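Side-chain contacts in tRNA nucleotidyl transferase-related protein (Thermotoga maritima, PDB 3H38), which probably adds the CCA end to tRNA from CTP and ATP with magnesium, as a class II nucleotidyltransferase of the poly(A) polymerase family: residues A181-Q186 with E222-E227; R216-L221 with R279-L284. All coordinates share one frame; numbering follows the deposited sequence.

Contact 1: A181-Q186 with E222-E227; sequences AIRFEQ and EKILEE
Arg-183, one of the arginines that bind CTP and ATP in this enzyme, lies on helix 177-187 and packs against Lys-223 and Ile-224 in the last turn of helix 214-225 and Glu-227 in the loop just after it. The two helices come close here, with CA of Arg-183 5.7 Å from CA of Ile-224. The arginine accounts for most of the contact on its own side. Its CB rests on CG1 of Ile-224 at 3.8 Å, and CD passes beside the backbone of Lys-223 and Ile-224. CG stands anti to the backbone N (chi1 163°), which sends the chain across to the neighbouring helix; the bend at chi3 (63°) then turns the guanidinium alongside that helix. The methylene chain of Lys-223 covers one face of the guanidinium, with CG 3.9 Å above the plane over its centre and CD 3.7 Å from NH1. The two cationic ends approach as well, NH1 of Arg-183 lying 4.2 Å from NZ of Lys-223. Each has a partner of its own: Glu-220 forms a salt bridge with Arg-183 NH1, and Gln-219 accepts a hydrogen bond from Lys-223 NZ. No hydrogen bond crosses between the segments, and NE of Arg-183 is buried without a partner. Farther along, OE1 of Glu-227 sits 4.1 Å from CD of Arg-183, and its carboxylate forms a weak, long ion pair with Arg-187. Lys-223, Ile-224 and Glu-227 are consistent with a second shell behind an arginine of the CTP and ATP site, whose nucleotide is absent from this apo structure.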
loop_
_atom_site.group_PDB
_atom_site.type_symbol
_atom_site.label_atom_id
_atom_site.label_comp_id
_atom_site.label_asym_id
_atom_site.label_seq_id
_atom_site.Cartn_x
_atom_site.Cartn_y
_atom_site.Cartn_z
ATOM N N ALA A 181 9.694 -8.232 -4.662
ATOM C CA ALA A 181 10.806 -8.897 -3.974
ATOM C C ALA A 181 11.217 -8.119 -2.732
ATOM O O ALA A 181 11.329 -8.667 -1.642
ATOM C CB ALA A 181 11.991 -9.096 -4.905
ATOM N N ILE A 182 11.417 -6.822 -2.885
ATOM C CA ILE A 182 11.742 -6.010 -1.731
ATOM C C ILE A 182 10.635 -6.140 -0.691
ATOM O O ILE A 182 10.920 -6.360 0.499
ATOM C CB ILE A 182 11.959 -4.537 -2.142
ATOM C CG1 ILE A 182 13.258 -4.406 -2.941
ATOM C CG2 ILE A 182 11.953 -3.615 -0.934
ATOM C CD1 ILE A 182 13.138 -3.436 -4.079
ATOM N N ARG A 183 9.396 -6.046 -1.119
ATOM C CA ARG A 183 8.301 -6.136 -0.210
ATOM C C ARG A 183 8.252 -7.369 0.639
ATOM O O ARG A 183 8.036 -7.266 1.797
ATOM C CB ARG A 183 6.970 -5.925 -0.881
ATOM C CG ARG A 183 5.843 -6.396 -0.068
ATOM C CD ARG A 183 4.580 -5.743 -0.410
ATOM N NE ARG A 183 4.216 -6.055 -1.766
ATOM C CZ ARG A 183 3.376 -7.004 -2.115
ATOM N NH1 ARG A 183 3.121 -7.241 -3.373
ATOM N NH2 ARG A 183 2.793 -7.710 -1.198
ATOM N N PHE A 184 8.425 -8.540 0.052
ATOM C CA PHE A 184 8.429 -9.782 0.832
ATOM C C PHE A 184 9.767 -9.928 1.560
ATOM O O PHE A 184 9.857 -10.600 2.574
ATOM C CB PHE A 184 8.165 -11.011 -0.053
ATOM C CG PHE A 184 6.762 -11.072 -0.646
ATOM C CD1 PHE A 184 6.573 -11.053 -2.018
ATOM C CD2 PHE A 184 5.647 -11.200 0.158
ATOM C CE1 PHE A 184 5.294 -11.134 -2.569
ATOM C CE2 PHE A 184 4.373 -11.280 -0.392
ATOM C CZ PHE A 184 4.200 -11.249 -1.758
ATOM N N GLU A 185 10.815 -9.314 1.028
ATOM C CA GLU A 185 12.089 -9.259 1.747
ATOM C C GLU A 185 11.938 -8.572 3.106
ATOM O O GLU A 185 12.407 -9.083 4.112
ATOM C CB GLU A 185 13.153 -8.530 0.931
ATOM C CG GLU A 185 14.517 -9.187 0.998
ATOM C CD GLU A 185 15.629 -8.258 0.556
ATOM O OE1 GLU A 185 15.354 -7.050 0.336
ATOM O OE2 GLU A 185 16.783 -8.730 0.442
ATOM N N GLN A 186 11.287 -7.416 3.146
ATOM C CA GLN A 186 11.097 -6.765 4.436
ATOM C C GLN A 186 9.950 -7.391 5.234
ATOM O O GLN A 186 9.954 -7.327 6.458
ATOM C CB GLN A 186 10.897 -5.224 4.332
ATOM C CG GLN A 186 11.782 -4.472 3.336
ATOM C CD GLN A 186 13.254 -4.806 3.478
ATOM O OE1 GLN A 186 13.757 -4.946 4.581
ATOM N NE2 GLN A 186 13.953 -4.941 2.350
ATOM N N GLU A 222 1.674 0.989 -3.733
ATOM C CA GLU A 222 0.757 1.170 -2.610
ATOM C C GLU A 222 0.902 -0.025 -1.676
ATOM O O GLU A 222 0.877 0.097 -0.447
ATOM C CB GLU A 222 -0.686 1.349 -3.095
ATOM C CG GLU A 222 -0.954 2.721 -3.705
ATOM C CD GLU A 222 -1.889 2.690 -4.905
ATOM O OE1 GLU A 222 -2.017 1.620 -5.558
ATOM O OE2 GLU A 222 -2.487 3.751 -5.211
ATOM N N LYS A 223 1.067 -1.188 -2.252
ATOM C CA LYS A 223 1.176 -2.406 -1.498
ATOM C C LYS A 223 2.388 -2.430 -0.607
ATOM O O LYS A 223 2.285 -2.745 0.542
ATOM C CB LYS A 223 1.241 -3.571 -2.456
ATOM C CG LYS A 223 0.226 -4.612 -2.294
ATOM C CD LYS A 223 0.020 -5.166 -3.647
ATOM C CE LYS A 223 -0.882 -6.333 -3.681
ATOM N NZ LYS A 223 -0.764 -6.973 -5.018
ATOM N N ILE A 224 3.528 -2.046 -1.132
ATOM C CA ILE A 224 4.680 -1.754 -0.273
ATOM C C ILE A 224 4.323 -0.790 0.876
ATOM O O ILE A 224 4.682 -1.027 2.031
ATOM C CB ILE A 224 5.845 -1.139 -1.050
ATOM C CG1 ILE A 224 6.730 -2.242 -1.626
ATOM C CG2 ILE A 224 6.676 -0.257 -0.124
ATOM C CD1 ILE A 224 7.683 -1.738 -2.675
ATOM N N LEU A 225 3.596 0.281 0.565
ATOM C CA LEU A 225 3.305 1.291 1.580
ATOM C C LEU A 225 2.461 0.736 2.707
ATOM O O LEU A 225 2.580 1.175 3.843
ATOM C CB LEU A 225 2.650 2.529 0.955
ATOM C CG LEU A 225 3.624 3.107 -0.077
ATOM C CD1 LEU A 225 3.226 4.473 -0.635
ATOM C CD2 LEU A 225 5.016 3.137 0.535
ATOM N N GLU A 226 1.650 -0.244 2.407
ATOM C CA GLU A 226 0.814 -0.824 3.413
ATOM C C GLU A 226 1.493 -1.957 4.140
ATOM O O GLU A 226 0.906 -2.552 4.981
ATOM C CB GLU A 226 -0.516 -1.308 2.822
ATOM C CG GLU A 226 -1.451 -0.255 2.289
ATOM C CD GLU A 226 -1.304 1.086 2.949
ATOM O OE1 GLU A 226 -1.020 2.061 2.251
ATOM O OE2 GLU A 226 -1.504 1.172 4.161
ATOM N N GLU A 227 2.715 -2.279 3.766
ATOM C CA GLU A 227 3.442 -3.348 4.445
ATOM C C GLU A 227 3.930 -2.858 5.813
ATOM O O GLU A 227 3.637 -1.736 6.231
ATOM C CB GLU A 227 4.604 -3.845 3.578
ATOM C CG GLU A 227 5.274 -5.141 4.067
ATOM C CD GLU A 227 4.262 -6.214 4.406
ATOM O OE1 GLU A 227 3.562 -6.652 3.453
ATOM O OE2 GLU A 227 4.162 -6.596 5.615
#

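Contact 2: R216-L221 with R279-L284; sequences RLRQEL and RFYAVL
The Phe-280 ring is covered on both faces: CG of Arg-218 lies 3.8 Å above one, while CD1 of Leu-284, from the next turn of its own helix, lies 3.5 Å above the other. Both are offset toward the rim, and the arginine CG makes a CH-pi contact with the ring. Farther out, the guanidinium of Arg-218 presents a face to the ring corner, its plane tilted 23° from that of the phenyl, with NE 3.3 Å from CE2 of Phe-280. An extended chain from CG to NE carries Arg-218 across the ring. NH1 then reaches the edge of the Tyr-281 ring, near its plane and 3.8 Å from CE2. Beside the arginine, CB of Leu-221 approaches CE1 of Phe-280 at 4.3 Å. With CG anti to its backbone N (chi1 177°), Phe-280 projects its ring toward helix 214-225. Glu-222 holds Arg-218 NE in a salt bridge from one turn farther along the same helix. Putting an alanine at Arg-218 would probably uncover one face of Phe-280 and leave the Glu-222 carboxylate without this cationic mate. The segment axes run 11.3 Å apart at 99°, so the meeting is a near-perpendicular helix crossing filled by side chains. It is plain interhelical packing in the all-helical part of the enzyme, joining helix 214-225 to helix 279-287.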
loop_
_atom_site.group_PDB
_atom_site.type_symbol
_atom_site.label_atom_id
_atom_site.label_comp_id
_atom_site.label_asym_id
_atom_site.label_seq_id
_atom_site.Cartn_x
_atom_site.Cartn_y
_atom_site.Cartn_z
ATOM N N ARG A 216 0.412 -0.558 -12.957
ATOM C CA ARG A 216 0.804 -1.830 -12.383
ATOM C C ARG A 216 1.826 -1.533 -11.297
ATOM O O ARG A 216 1.732 -2.007 -10.173
ATOM C CB ARG A 216 1.347 -2.766 -13.471
ATOM C CG ARG A 216 0.357 -3.010 -14.648
ATOM C CD ARG A 216 0.789 -4.223 -15.522
ATOM N NE ARG A 216 0.948 -5.405 -14.672
ATOM C CZ ARG A 216 2.028 -6.176 -14.614
ATOM N NH1 ARG A 216 2.033 -7.210 -13.771
ATOM N NH2 ARG A 216 3.086 -5.938 -15.397
ATOM N N LEU A 217 2.785 -0.694 -11.644
ATOM C CA LEU A 217 3.821 -0.256 -10.737
ATOM C C LEU A 217 3.222 0.467 -9.514
ATOM O O LEU A 217 3.631 0.229 -8.370
ATOM C CB LEU A 217 4.752 0.681 -11.501
ATOM C CG LEU A 217 6.139 0.299 -12.038
ATOM C CD1 LEU A 217 6.364 -1.169 -12.143
ATOM C CD2 LEU A 217 6.404 1.011 -13.364
ATOM N N ARG A 218 2.244 1.342 -9.748
ATOM C CA ARG A 218 1.694 2.123 -8.655
ATOM C C ARG A 218 1.107 1.152 -7.657
ATOM O O ARG A 218 1.270 1.281 -6.430
ATOM C CB ARG A 218 0.628 3.105 -9.160
ATOM C CG ARG A 218 -0.292 3.640 -8.085
ATOM C CD ARG A 218 -1.097 4.861 -8.520
ATOM N NE ARG A 218 -2.031 5.224 -7.461
ATOM C CZ ARG A 218 -2.876 6.252 -7.508
ATOM N NH1 ARG A 218 -3.683 6.496 -6.493
ATOM N NH2 ARG A 218 -2.926 7.028 -8.567
ATOM N N GLN A 219 0.436 0.146 -8.185
ATOM C CA GLN A 219 -0.267 -0.740 -7.313
ATOM C C GLN A 219 0.689 -1.552 -6.449
ATOM O O GLN A 219 0.385 -1.834 -5.286
ATOM C CB GLN A 219 -1.200 -1.656 -8.092
ATOM C CG GLN A 219 -1.974 -2.550 -7.145
ATOM C CD GLN A 219 -2.035 -3.986 -7.617
ATOM O OE1 GLN A 219 -1.275 -4.847 -7.144
ATOM N NE2 GLN A 219 -2.937 -4.258 -8.563
ATOM N N GLU A 220 1.838 -1.936 -6.998
ATOM C CA GLU A 220 2.822 -2.644 -6.186
ATOM C C GLU A 220 3.436 -1.656 -5.184
ATOM O O GLU A 220 3.880 -2.027 -4.093
ATOM C CB GLU A 220 3.894 -3.302 -7.057
ATOM C CG GLU A 220 3.401 -4.536 -7.846
ATOM C CD GLU A 220 2.777 -5.636 -6.971
ATOM O OE1 GLU A 220 3.282 -5.880 -5.863
ATOM O OE2 GLU A 220 1.776 -6.261 -7.393
ATOM N N LEU A 221 3.428 -0.383 -5.557
ATOM C CA LEU A 221 3.904 0.659 -4.665
ATOM C C LEU A 221 2.975 0.854 -3.486
ATOM O O LEU A 221 3.435 0.893 -2.353
ATOM C CB LEU A 221 4.094 1.973 -5.415
ATOM C CG LEU A 221 5.511 2.555 -5.510
ATOM C CD1 LEU A 221 6.591 1.575 -5.085
ATOM C CD2 LEU A 221 5.786 3.093 -6.921
ATOM N N ARG A 279 -0.996 6.979 1.989
ATOM C CA ARG A 279 0.450 6.900 2.119
ATOM C C ARG A 279 1.180 7.060 0.803
ATOM O O ARG A 279 2.303 7.584 0.781
ATOM C CB ARG A 279 0.854 5.599 2.793
ATOM C CG ARG A 279 0.141 5.426 4.095
ATOM C CD ARG A 279 0.871 4.508 5.018
ATOM N NE ARG A 279 0.046 4.259 6.188
ATOM C CZ ARG A 279 0.316 3.341 7.105
ATOM N NH1 ARG A 279 -0.511 3.179 8.133
ATOM N NH2 ARG A 279 1.407 2.586 6.987
ATOM N N PHE A 280 0.547 6.613 -0.284
ATOM C CA PHE A 280 1.128 6.759 -1.609
ATOM C C PHE A 280 1.401 8.254 -1.913
ATOM O O PHE A 280 2.485 8.623 -2.353
ATOM C CB PHE A 280 0.223 6.112 -2.675
ATOM C CG PHE A 280 0.728 6.277 -4.089
ATOM C CD1 PHE A 280 1.954 5.748 -4.472
ATOM C CD2 PHE A 280 -0.029 6.951 -5.036
ATOM C CE1 PHE A 280 2.429 5.906 -5.775
ATOM C CE2 PHE A 280 0.435 7.110 -6.340
ATOM C CZ PHE A 280 1.682 6.588 -6.704
ATOM N N TYR A 281 0.408 9.097 -1.668
ATOM C CA TYR A 281 0.540 10.526 -1.898
ATOM C C TYR A 281 1.422 11.225 -0.860
ATOM O O TYR A 281 2.165 12.152 -1.196
ATOM C CB TYR A 281 -0.830 11.173 -1.904
ATOM C CG TYR A 281 -1.498 11.062 -3.225
ATOM C CD1 TYR A 281 -1.810 12.195 -3.943
ATOM C CD2 TYR A 281 -1.781 9.822 -3.785
ATOM C CE1 TYR A 281 -2.398 12.114 -5.162
ATOM C CE2 TYR A 281 -2.380 9.729 -5.029
ATOM C CZ TYR A 281 -2.684 10.888 -5.698
ATOM O OH TYR A 281 -3.274 10.870 -6.913
ATOM N N ALA A 282 1.324 10.794 0.392
ATOM C CA ALA A 282 2.191 11.336 1.421
ATOM C C ALA A 282 3.630 11.183 0.952
ATOM O O ALA A 282 4.405 12.147 0.964
ATOM C CB ALA A 282 1.985 10.604 2.723
ATOM N N VAL A 283 3.984 9.974 0.516
ATOM C CA VAL A 283 5.350 9.707 0.054
ATOM C C VAL A 283 5.701 10.488 -1.207
ATOM O O VAL A 283 6.858 10.833 -1.429
ATOM C CB VAL A 283 5.601 8.199 -0.202
ATOM C CG1 VAL A 283 7.059 7.953 -0.541
ATOM C CG2 VAL A 283 5.252 7.406 1.018
ATOM N N LEU A 284 4.712 10.766 -2.044
ATOM C CA LEU A 284 4.996 11.518 -3.261
ATOM C C LEU A 284 5.245 12.994 -2.951
ATOM O O LEU A 284 5.989 13.672 -3.671
ATOM C CB LEU A 284 3.870 11.372 -4.291
ATOM C CG LEU A 284 3.598 10.002 -4.917
ATOM C CD1 LEU A 284 2.461 10.080 -5.942
ATOM C CD2 LEU A 284 4.842 9.434 -5.571
#

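This chain is the nucleotidyltransferase portion, the C-terminal part of a longer protein. Helix 214-225 carries one segment of each contact, and the contact centres are about 11 Å apart. Contact 1 joins it to the arginine-bearing helix 177-187, contact 2 to helix 279-287. A salt bridge from Arg-183 NH1 to Glu-220 OE1, 2.8 Å long, ties a nucleotide-binding arginine of contact 1 to residues 216-221. Packing continues in the other direction, with CG of Glu-222 3.7 Å from CB of Phe-280. Of the residues that touch across contact 2, Leu-221 has its side chain about 9 Å from that of Arg-183. Helix 214-225 thus lies between helix 177-187 and helix 279-287.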